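PDB 2OCA: ATP-dependent DNA helicase uvsW from Enterobacteria phage T4, which couples ATP hydrolysis to unwinding of duplex DNA in the 3'-5' direction and drives branch migration of Holliday junctions during recombination-dependent repair. Local coordinates for residues L297-I302 and E491-V496; S428-L433 and Q486-E491; V420-G425 and V451-D456; G406-G411 and Q434-V439. The protein carries 1 engineered substitution. All coordinates share one frame; numbering follows the deposited sequence.

How the contacts relate
From the N terminus, residues 297-302 carry the start of the first strand, in chain order, of the C-terminal seven-stranded parallel sheet, and contact 1 closes a loop of 188 residues by pairing them with 491-496 at one edge of that sheet. Contacts 2, 3 and 4 all nest inside that loop. Residues 406-411, then 420-425, then 428-433 come first; their partners 434-439, 451-456 and 486-491 follow in the same order, so each of these three contacts crosses the other two. Contact 4 ties helix 405-410 to helix 431-440, contact 3 joins the strands that this helix connects, and contact 2 links its N-terminal end to helix 476-490, sharing E491 with contact 1.

Contact 1 of 4, residues L297-I302 and E491-V496; sequences LKINSI and EKFNYV
I299 and N300 run parallel to Y495 and V496, and three backbone bonds hold the strands in register. I299 N gives its hydrogen to N494 O at 2.8 Å, nearly straight at 174°. V496 N then donates to I299 O at 2.9 Å. One step on, S301 N reaches V496 O at 2.7 Å. The I299 carbonyl also receives a CA-H contact from Y495. The side chains of I299 and Y495 leave on one face of the sheet, with their CB atoms 3.8 Å apart, while N300 and V496 share the other. From I299 the CD1 methyl reaches F493, meeting CD1 of the ring at its edge and in its plane, 3.4 Å away. K298 starts with CG anti to its backbone N (chi1 -166°) and then bends at chi2, which carries CE across to V496 CG2 at 3.6 Å. Nearer its root, K298 CG passes N494 ND2 at 3.8 Å. The N494 amide is held from further off, because OD1 accepts a hydrogen bond from the indole of W116, at the start of helix 116-128 in the ATP-binding half of the helicase. Strand 495-501 is the outermost strand of the C-terminal RecA-like sheet, and it follows directly on helix 476-490, whose C-terminal end is closed by a Schellman motif with K492 at positive phi. Backbone bonds thus fix this last strand along the edge, apolar carbon packs beneath it on the I299 face, and the polar end of N494 reaches out to the other helicase domain.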
# COMPACT_ATOMS: atom_id res chain seq x y z
N LEU A 297 -8.04 -11.56 6.74
CA LEU A 297 -6.94 -12.40 6.27
C LEU A 297 -6.11 -11.70 5.21
O LEU A 297 -6.64 -11.03 4.32
CB LEU A 297 -7.47 -13.72 5.70
CG LEU A 297 -7.87 -14.82 6.68
CD1 LEU A 297 -8.48 -15.98 5.92
CD2 LEU A 297 -6.66 -15.27 7.47
N LYS A 298 -4.80 -11.86 5.31
CA LYS A 298 -3.87 -11.29 4.34
C LYS A 298 -3.20 -12.53 3.75
O LYS A 298 -2.62 -13.32 4.49
CB LYS A 298 -2.83 -10.42 5.05
CG LYS A 298 -2.00 -9.52 4.14
CD LYS A 298 -1.21 -10.30 3.10
CE LYS A 298 -0.39 -9.37 2.18
NZ LYS A 298 0.85 -8.82 2.82
N ILE A 299 -3.29 -12.71 2.44
CA ILE A 299 -2.69 -13.88 1.80
C ILE A 299 -1.41 -13.56 1.03
O ILE A 299 -1.37 -12.63 0.23
CB ILE A 299 -3.67 -14.54 0.82
CG1 ILE A 299 -4.96 -14.92 1.55
CG2 ILE A 299 -3.04 -15.78 0.20
CD1 ILE A 299 -6.07 -15.35 0.62
N ASN A 300 -0.37 -14.35 1.26
CA ASN A 300 0.91 -14.19 0.58
C ASN A 300 1.24 -15.42 -0.25
O ASN A 300 1.70 -16.43 0.29
CB ASN A 300 2.02 -13.98 1.61
CG ASN A 300 2.23 -12.53 1.96
OD1 ASN A 300 1.28 -11.77 2.06
ND2 ASN A 300 3.49 -12.14 2.15
N SER A 301 1.01 -15.34 -1.55
CA SER A 301 1.33 -16.47 -2.42
C SER A 301 2.81 -16.46 -2.77
O SER A 301 3.28 -15.57 -3.48
CB SER A 301 0.50 -16.41 -3.71
OG SER A 301 -0.82 -16.84 -3.46
N ILE A 302 3.55 -17.43 -2.25
CA ILE A 302 4.97 -17.49 -2.53
C ILE A 302 5.30 -18.56 -3.56
O ILE A 302 5.06 -19.75 -3.36
CB ILE A 302 5.77 -17.78 -1.25
CG1 ILE A 302 5.39 -16.79 -0.16
CG2 ILE A 302 7.27 -17.70 -1.55
CD1 ILE A 302 5.51 -15.34 -0.58
N GLU A 491 -12.81 -14.30 -5.50
CA GLU A 491 -13.37 -14.04 -4.18
C GLU A 491 -12.92 -12.68 -3.64
O GLU A 491 -13.22 -12.32 -2.50
CB GLU A 491 -12.94 -15.14 -3.22
CG GLU A 491 -14.08 -15.96 -2.64
CD GLU A 491 -14.67 -16.93 -3.64
OE1 GLU A 491 -13.98 -17.92 -3.99
OE2 GLU A 491 -15.82 -16.69 -4.08
N LYS A 492 -12.19 -11.94 -4.47
CA LYS A 492 -11.68 -10.62 -4.10
C LYS A 492 -11.03 -10.60 -2.71
O LYS A 492 -11.41 -9.80 -1.85
CB LYS A 492 -12.79 -9.58 -4.19
CG LYS A 492 -13.76 -9.82 -5.34
CD LYS A 492 -14.46 -8.56 -5.80
CE LYS A 492 -13.63 -7.85 -6.86
NZ LYS A 492 -13.38 -8.74 -8.04
N PHE A 493 -10.06 -11.49 -2.51
CA PHE A 493 -9.34 -11.56 -1.24
C PHE A 493 -8.17 -10.59 -1.28
O PHE A 493 -7.85 -10.03 -2.33
CB PHE A 493 -8.79 -12.97 -0.99
CG PHE A 493 -9.82 -13.97 -0.54
CD1 PHE A 493 -9.42 -15.17 0.02
CD2 PHE A 493 -11.18 -13.71 -0.67
CE1 PHE A 493 -10.36 -16.11 0.46
CE2 PHE A 493 -12.13 -14.64 -0.23
CZ PHE A 493 -11.71 -15.84 0.33
N ASN A 494 -7.54 -10.40 -0.13
CA ASN A 494 -6.39 -9.52 -0.00
C ASN A 494 -5.13 -10.36 -0.22
O ASN A 494 -4.50 -10.81 0.75
CB ASN A 494 -6.38 -8.90 1.40
CG ASN A 494 -5.13 -8.08 1.70
OD1 ASN A 494 -4.26 -7.91 0.85
ND2 ASN A 494 -5.04 -7.56 2.91
N TYR A 495 -4.75 -10.58 -1.48
CA TYR A 495 -3.57 -11.39 -1.76
C TYR A 495 -2.46 -10.72 -2.56
O TYR A 495 -2.70 -9.83 -3.38
CB TYR A 495 -3.97 -12.68 -2.46
CG TYR A 495 -4.27 -12.50 -3.92
CD1 TYR A 495 -5.40 -11.80 -4.33
CD2 TYR A 495 -3.39 -12.98 -4.89
CE1 TYR A 495 -5.66 -11.57 -5.68
CE2 TYR A 495 -3.63 -12.76 -6.24
CZ TYR A 495 -4.77 -12.06 -6.63
OH TYR A 495 -5.01 -11.82 -7.97
N VAL A 496 -1.25 -11.19 -2.32
CA VAL A 496 -0.04 -10.70 -2.95
C VAL A 496 0.79 -11.89 -3.45
O VAL A 496 0.67 -12.99 -2.92
CB VAL A 496 0.80 -9.92 -1.92
CG1 VAL A 496 2.06 -9.42 -2.56
CG2 VAL A 496 -0.03 -8.78 -1.35

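Contact 2 of 4, residues S428-L433 and Q486-E491; sequences SKIIVL and QRYADE
I430 lies between R487 and Y488, where the N-terminal end of helix 431-440 meets the last turns of helix 476-490; both helices cover the same face of the RecA-like parallel sheet of the C-terminal helicase domain. The I430 side chain branches so that CG1 falls between the backbone N and the carbonyl carbon (chi1 58°) and CG2 opposite the carbonyl carbon. That turns CG2 to the tyrosine, 3.5 Å from Y488 CE1, and sends CG1 obliquely across the R487 chain near CG. I430 and Y488 lie alongside with their ends pointing opposite ways, whereas L433 comes in crosswise to the tyrosine, its CD1 also 3.5 Å from Y488 CE1. One ring atom is therefore shared by two aliphatic side chains, and F493 packs against the same group. The arginine chain, bent at chi2 and chi3, folds back so that the S428 carbonyl oxygen lies over one face of its guanidinium, an approach too poorly angled for a hydrogen bond. The S428 hydroxyl has its own partner, D483, on the facing helix. A water spans the polar side of the contact, accepting from I430 N at 3.2 Å and, weakly, from R487 NE at 3.1 Å. Past the aliphatic carbons, the phenol hydroxyl reaches the sheet, where Y488 OH is hydrogen-bonded to D453 OD2.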
# COMPACT_ATOMS: atom_id res chain seq x y z
N SER A 428 -6.81 -27.44 -5.18
CA SER A 428 -7.25 -26.31 -5.98
C SER A 428 -8.31 -25.51 -5.25
O SER A 428 -8.80 -24.51 -5.77
CB SER A 428 -7.80 -26.79 -7.31
OG SER A 428 -6.78 -27.35 -8.11
N LYS A 429 -8.67 -25.97 -4.06
CA LYS A 429 -9.70 -25.31 -3.26
C LYS A 429 -9.04 -24.46 -2.18
O LYS A 429 -7.88 -24.66 -1.83
CB LYS A 429 -10.59 -26.36 -2.60
CG LYS A 429 -11.09 -27.44 -3.56
CD LYS A 429 -11.62 -28.65 -2.80
CE LYS A 429 -11.86 -29.84 -3.72
NZ LYS A 429 -12.19 -31.08 -2.95
N ILE A 430 -9.80 -23.51 -1.64
CA ILE A 430 -9.29 -22.61 -0.62
C ILE A 430 -10.04 -22.66 0.71
O ILE A 430 -9.94 -21.75 1.53
CB ILE A 430 -9.32 -21.16 -1.13
CG1 ILE A 430 -10.76 -20.78 -1.50
CG2 ILE A 430 -8.42 -21.01 -2.34
CD1 ILE A 430 -10.95 -19.31 -1.78
N ILE A 431 -10.80 -23.73 0.92
CA ILE A 431 -11.57 -23.89 2.14
C ILE A 431 -10.71 -23.65 3.39
O ILE A 431 -11.14 -23.01 4.35
CB ILE A 431 -12.23 -25.29 2.21
CG1 ILE A 431 -13.36 -25.40 1.18
CG2 ILE A 431 -12.81 -25.54 3.59
CD1 ILE A 431 -12.94 -25.15 -0.27
N VAL A 432 -9.48 -24.16 3.36
CA VAL A 432 -8.56 -24.00 4.47
C VAL A 432 -8.54 -22.57 4.99
O VAL A 432 -8.40 -22.33 6.19
CB VAL A 432 -7.14 -24.41 4.07
CG1 VAL A 432 -6.18 -24.20 5.23
CG2 VAL A 432 -7.14 -25.87 3.65
N LEU A 433 -8.68 -21.61 4.08
CA LEU A 433 -8.70 -20.21 4.47
C LEU A 433 -9.94 -19.94 5.30
O LEU A 433 -9.86 -19.28 6.33
CB LEU A 433 -8.72 -19.30 3.25
CG LEU A 433 -7.42 -19.20 2.47
CD1 LEU A 433 -7.60 -18.19 1.36
CD2 LEU A 433 -6.28 -18.78 3.38
N GLN A 486 -6.37 -17.83 -8.85
CA GLN A 486 -7.54 -17.41 -9.60
C GLN A 486 -8.76 -17.36 -8.67
O GLN A 486 -9.65 -16.53 -8.84
CB GLN A 486 -7.80 -18.38 -10.76
CG GLN A 486 -9.00 -17.99 -11.60
CD GLN A 486 -8.88 -16.57 -12.14
OE1 GLN A 486 -7.96 -16.25 -12.90
NE2 GLN A 486 -9.82 -15.71 -11.75
N ARG A 487 -8.77 -18.23 -7.66
CA ARG A 487 -9.88 -18.25 -6.71
C ARG A 487 -9.80 -17.04 -5.78
O ARG A 487 -10.83 -16.48 -5.42
CB ARG A 487 -9.87 -19.55 -5.90
CG ARG A 487 -11.01 -19.65 -4.90
CD ARG A 487 -12.35 -20.06 -5.52
NE ARG A 487 -12.43 -21.50 -5.79
CZ ARG A 487 -11.80 -22.11 -6.79
NH1 ARG A 487 -11.04 -21.42 -7.63
NH2 ARG A 487 -11.91 -23.43 -6.94
N TYR A 488 -8.59 -16.65 -5.38
CA TYR A 488 -8.44 -15.49 -4.50
C TYR A 488 -8.93 -14.23 -5.20
O TYR A 488 -9.53 -13.35 -4.58
CB TYR A 488 -6.97 -15.24 -4.12
CG TYR A 488 -6.28 -16.37 -3.41
CD1 TYR A 488 -6.98 -17.20 -2.53
CD2 TYR A 488 -4.92 -16.59 -3.59
CE1 TYR A 488 -6.33 -18.22 -1.85
CE2 TYR A 488 -4.27 -17.60 -2.91
CZ TYR A 488 -4.98 -18.42 -2.05
OH TYR A 488 -4.33 -19.44 -1.38
N ALA A 489 -8.64 -14.14 -6.49
CA ALA A 489 -9.03 -12.98 -7.28
C ALA A 489 -10.55 -12.93 -7.40
O ALA A 489 -11.15 -11.88 -7.16
CB ALA A 489 -8.39 -13.04 -8.65
N ASP A 490 -11.16 -14.05 -7.76
CA ASP A 490 -12.60 -14.09 -7.90
C ASP A 490 -13.29 -13.72 -6.59
O ASP A 490 -14.22 -12.92 -6.58
CB ASP A 490 -13.05 -15.49 -8.34
CG ASP A 490 -12.63 -15.82 -9.76
OD1 ASP A 490 -12.34 -14.88 -10.53
OD2 ASP A 490 -12.60 -17.03 -10.10
N GLU A 491 -12.81 -14.30 -5.50
CA GLU A 491 -13.37 -14.04 -4.18
C GLU A 491 -12.92 -12.68 -3.64
O GLU A 491 -13.22 -12.32 -2.50
CB GLU A 491 -12.94 -15.14 -3.22
CG GLU A 491 -14.08 -15.96 -2.64
CD GLU A 491 -14.67 -16.93 -3.64
OE1 GLU A 491 -13.98 -17.92 -3.99
OE2 GLU A 491 -15.82 -16.69 -4.08
O HOH W 1 -12.59 -23.31 -3.23

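Contact 3 of 4, residues V420-G425 and V451-D456; sequences VVLAHG and VWDLID
V420 meets the neighbouring strand through its carbonyl: V420 O accepts a hydrogen bond from W452 N (2.8 Å, 162° at the hydrogen) and also draws a CA-H contact from V451 CA at 3.4 Å. The same oxygen sits in the plane of the W452 indole, at its edge, 3.7 Å from CD1. The side chains of V420 and V451 lie on one face, that covered by helix 431-440 through I436 and L433. V421 turns to the opposite face, where CG1 approaches L454 CD1 and CG2 approaches W452 CD1, both at 4.1 Å. That face packs against helix 330-344, with L339 beside V421, L343 beside the indole and W335 beside L454. The tryptophan is pinned further by a hydrogen bond from NE1 to H419 ND1. The two strands are the ends of a beta-alpha-beta crossover through helix 431-440 and run nearly parallel, 12° apart, in the middle of the C-terminal RecA-like sheet. L422 closes the regular pairing with a bond from its N to W452 O (3.1 Å), its side chain back on the V420 side, where CG touches V451 CG1. Beyond the L422 amide the chains begin to part: the L422 carbonyl now faces carbon, with L454 CG 3.6 Å from L422 O. The A423 carbonyl is taken by R332, whose guanidinium also forms a salt bridge with D456. At G425 the chain comes back beside the second strand, its CA 4.5 Å from L454 O.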
# COMPACT_ATOMS: atom_id res chain seq x y z
N VAL A 420 0.43 -17.88 9.50
CA VAL A 420 0.06 -19.27 9.29
C VAL A 420 0.77 -19.67 7.99
O VAL A 420 0.49 -19.13 6.93
CB VAL A 420 -1.47 -19.44 9.13
CG1 VAL A 420 -1.81 -20.89 8.86
CG2 VAL A 420 -2.17 -18.97 10.39
N VAL A 421 1.71 -20.60 8.11
CA VAL A 421 2.47 -21.07 6.96
C VAL A 421 2.00 -22.44 6.51
O VAL A 421 2.21 -23.42 7.20
CB VAL A 421 3.97 -21.17 7.30
CG1 VAL A 421 4.77 -21.56 6.07
CG2 VAL A 421 4.46 -19.86 7.89
N LEU A 422 1.35 -22.50 5.35
CA LEU A 422 0.87 -23.77 4.83
C LEU A 422 2.06 -24.53 4.25
O LEU A 422 2.44 -24.29 3.11
CB LEU A 422 -0.18 -23.54 3.75
CG LEU A 422 -1.34 -22.61 4.09
CD1 LEU A 422 -2.33 -22.56 2.94
CD2 LEU A 422 -2.01 -23.09 5.37
N ALA A 423 2.64 -25.43 5.03
CA ALA A 423 3.80 -26.19 4.57
C ALA A 423 3.37 -27.34 3.67
O ALA A 423 4.20 -27.91 2.96
CB ALA A 423 4.57 -26.72 5.76
N HIS A 424 2.09 -27.68 3.71
CA HIS A 424 1.57 -28.74 2.87
C HIS A 424 0.50 -28.11 2.00
O HIS A 424 -0.68 -28.05 2.38
CB HIS A 424 0.97 -29.87 3.71
CG HIS A 424 0.71 -31.11 2.92
ND1 HIS A 424 1.66 -32.10 2.74
CD2 HIS A 424 -0.39 -31.52 2.24
CE1 HIS A 424 1.16 -33.06 1.98
NE2 HIS A 424 -0.08 -32.73 1.66
N GLY A 425 0.92 -27.63 0.83
CA GLY A 425 0.01 -27.01 -0.10
C GLY A 425 -1.30 -27.75 -0.19
O GLY A 425 -1.34 -28.98 -0.21
N VAL A 451 -1.54 -15.30 5.84
CA VAL A 451 -1.37 -16.70 5.50
C VAL A 451 -0.38 -16.86 4.36
O VAL A 451 -0.56 -16.29 3.29
CB VAL A 451 -2.70 -17.32 5.04
CG1 VAL A 451 -2.48 -18.75 4.58
CG2 VAL A 451 -3.70 -17.27 6.17
N TRP A 452 0.66 -17.64 4.59
CA TRP A 452 1.65 -17.86 3.55
C TRP A 452 1.33 -19.11 2.75
O TRP A 452 1.55 -20.22 3.21
CB TRP A 452 3.03 -18.00 4.18
CG TRP A 452 3.38 -16.80 4.96
CD1 TRP A 452 2.90 -16.45 6.19
CD2 TRP A 452 4.27 -15.76 4.56
NE1 TRP A 452 3.45 -15.26 6.59
CE2 TRP A 452 4.29 -14.81 5.61
CE3 TRP A 452 5.06 -15.53 3.42
CZ2 TRP A 452 5.07 -13.65 5.55
CZ3 TRP A 452 5.83 -14.39 3.36
CH2 TRP A 452 5.83 -13.46 4.43
N ASP A 453 0.80 -18.90 1.55
CA ASP A 453 0.45 -20.01 0.68
C ASP A 453 1.65 -20.34 -0.21
O ASP A 453 1.96 -19.61 -1.15
CB ASP A 453 -0.77 -19.63 -0.17
CG ASP A 453 -1.13 -20.69 -1.19
OD1 ASP A 453 -0.66 -21.84 -1.03
OD2 ASP A 453 -1.87 -20.38 -2.16
N LEU A 454 2.33 -21.44 0.09
CA LEU A 454 3.49 -21.84 -0.68
C LEU A 454 3.13 -22.65 -1.92
O LEU A 454 2.44 -23.68 -1.86
CB LEU A 454 4.46 -22.63 0.20
CG LEU A 454 4.78 -22.02 1.57
CD1 LEU A 454 5.76 -22.91 2.31
CD2 LEU A 454 5.37 -20.61 1.43
N ILE A 455 3.58 -22.16 -3.07
CA ILE A 455 3.33 -22.82 -4.33
C ILE A 455 4.68 -23.33 -4.78
O ILE A 455 5.63 -22.56 -4.89
CB ILE A 455 2.80 -21.85 -5.37
CG1 ILE A 455 1.51 -21.20 -4.86
CG2 ILE A 455 2.56 -22.57 -6.69
CD1 ILE A 455 0.91 -20.19 -5.83
N ASP A 456 4.77 -24.63 -5.02
CA ASP A 456 6.03 -25.22 -5.45
C ASP A 456 6.08 -25.16 -6.97
O ASP A 456 5.42 -25.94 -7.65
CB ASP A 456 6.12 -26.66 -4.95
CG ASP A 456 6.23 -26.73 -3.43
OD1 ASP A 456 7.30 -26.39 -2.90
OD2 ASP A 456 5.25 -27.11 -2.77

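Contact 4 of 4, residues G406-G411 and Q434-V439; sequences GVFSTG and QTIGRV
F408 reaches across to helix 434-439 and supplies the largest share of the surface buried here. Its ring presents an edge to I436: F408 CZ lies 3.3 Å from I436 CG1, which sits in the plane of the ring, while CE1 flanks the same methylene at 3.7 Å. T435 chi1 of -63° leaves CG2 anti to the backbone N, which brings that methyl obliquely up to the ring, 3.9 Å from F408 CE2. The second large contributor, V439, stands one turn further along the helix and sets both methyls against the F408 carbonyl oxygen, CG1 and CG2 each 3.7 Å from F408 O. S409, the third, has its carbonyl oxygen 4.1 Å from V439 CG2, but its hydroxyl turns inward, where S409 OG donates to G406 O at 2.8 Å in the carbonyl plane, on a lone pair. That carbonyl also accepts from S409 N and T410 N, so three bonds pin the irregular turn that carries F408. The axes of the weakly bonded turn 406-410 and of segment 434-439 cross at 46°, 10.0 Å apart at their closest. By sequence, 406-411 and 434-439 probably correspond to parts of helicase motifs V and VI of superfamily 2, in the C-terminal RecA-like domain. No hydrogen bond spans the two segments: with apolar carbon meeting a ring edge and two carbonyl oxygens, their fit depends on shape and burial.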
# COMPACT_ATOMS: atom_id res chain seq x y z
N GLY A 406 -5.35 -30.74 11.66
CA GLY A 406 -6.33 -31.27 12.60
C GLY A 406 -6.35 -30.45 13.87
O GLY A 406 -7.35 -29.83 14.21
N VAL A 407 -5.22 -30.45 14.57
CA VAL A 407 -5.08 -29.72 15.82
C VAL A 407 -5.76 -28.35 15.82
O VAL A 407 -6.73 -28.12 16.54
CB VAL A 407 -3.58 -29.52 16.18
CG1 VAL A 407 -3.42 -28.41 17.21
CG2 VAL A 407 -3.00 -30.83 16.71
N PHE A 408 -5.24 -27.45 14.99
CA PHE A 408 -5.74 -26.09 14.93
C PHE A 408 -7.19 -25.90 14.45
O PHE A 408 -7.75 -24.81 14.60
CB PHE A 408 -4.74 -25.23 14.13
CG PHE A 408 -5.27 -24.64 12.86
CD1 PHE A 408 -5.03 -23.30 12.58
CD2 PHE A 408 -5.97 -25.41 11.93
CE1 PHE A 408 -5.47 -22.73 11.39
CE2 PHE A 408 -6.41 -24.85 10.74
CZ PHE A 408 -6.16 -23.51 10.46
N SER A 409 -7.80 -26.95 13.90
CA SER A 409 -9.19 -26.84 13.43
C SER A 409 -10.15 -27.09 14.60
O SER A 409 -11.08 -26.31 14.85
CB SER A 409 -9.47 -27.85 12.31
OG SER A 409 -9.69 -29.15 12.83
N THR A 410 -9.92 -28.20 15.31
CA THR A 410 -10.74 -28.62 16.44
C THR A 410 -10.63 -27.70 17.68
O THR A 410 -11.43 -26.77 17.83
CB THR A 410 -10.40 -30.08 16.84
OG1 THR A 410 -11.10 -30.43 18.04
CG2 THR A 410 -8.90 -30.25 17.05
N GLY A 411 -9.66 -27.97 18.55
CA GLY A 411 -9.49 -27.15 19.74
C GLY A 411 -9.01 -25.76 19.36
O GLY A 411 -7.84 -25.58 18.99
N GLN A 434 -11.08 -20.45 4.85
CA GLN A 434 -12.33 -20.26 5.57
C GLN A 434 -12.14 -20.77 6.98
O GLN A 434 -12.56 -20.14 7.95
CB GLN A 434 -13.47 -21.02 4.91
CG GLN A 434 -14.81 -20.78 5.59
CD GLN A 434 -15.89 -21.72 5.10
OE1 GLN A 434 -15.86 -22.92 5.39
NE2 GLN A 434 -16.86 -21.18 4.36
N THR A 435 -11.51 -21.93 7.08
CA THR A 435 -11.24 -22.55 8.36
C THR A 435 -10.39 -21.61 9.21
O THR A 435 -10.80 -21.20 10.29
CB THR A 435 -10.51 -23.88 8.19
OG1 THR A 435 -11.35 -24.80 7.48
CG2 THR A 435 -10.15 -24.47 9.54
N ILE A 436 -9.20 -21.27 8.71
CA ILE A 436 -8.31 -20.37 9.44
C ILE A 436 -9.08 -19.12 9.85
O ILE A 436 -9.07 -18.72 11.01
CB ILE A 436 -7.11 -19.94 8.57
CG1 ILE A 436 -6.29 -21.16 8.18
CG2 ILE A 436 -6.24 -18.95 9.34
CD1 ILE A 436 -5.06 -20.84 7.36
N GLY A 437 -9.77 -18.52 8.87
CA GLY A 437 -10.55 -17.32 9.14
C GLY A 437 -11.54 -17.57 10.26
O GLY A 437 -11.64 -16.79 11.21
N ARG A 438 -12.28 -18.67 10.15
CA ARG A 438 -13.25 -19.03 11.17
C ARG A 438 -12.61 -19.12 12.55
O ARG A 438 -12.91 -18.32 13.44
CB ARG A 438 -13.91 -20.37 10.82
CG ARG A 438 -14.78 -20.94 11.92
CD ARG A 438 -15.71 -22.02 11.38
NE ARG A 438 -15.04 -23.28 11.08
CZ ARG A 438 -14.90 -24.28 11.95
NH1 ARG A 438 -15.38 -24.17 13.19
NH2 ARG A 438 -14.31 -25.41 11.58
N VAL A 439 -11.71 -20.08 12.72
CA VAL A 439 -11.03 -20.28 14.00
C VAL A 439 -10.48 -19.02 14.66
O VAL A 439 -10.56 -18.88 15.88
CB VAL A 439 -9.87 -21.27 13.87
CG1 VAL A 439 -9.23 -21.50 15.22
CG2 VAL A 439 -10.37 -22.58 13.28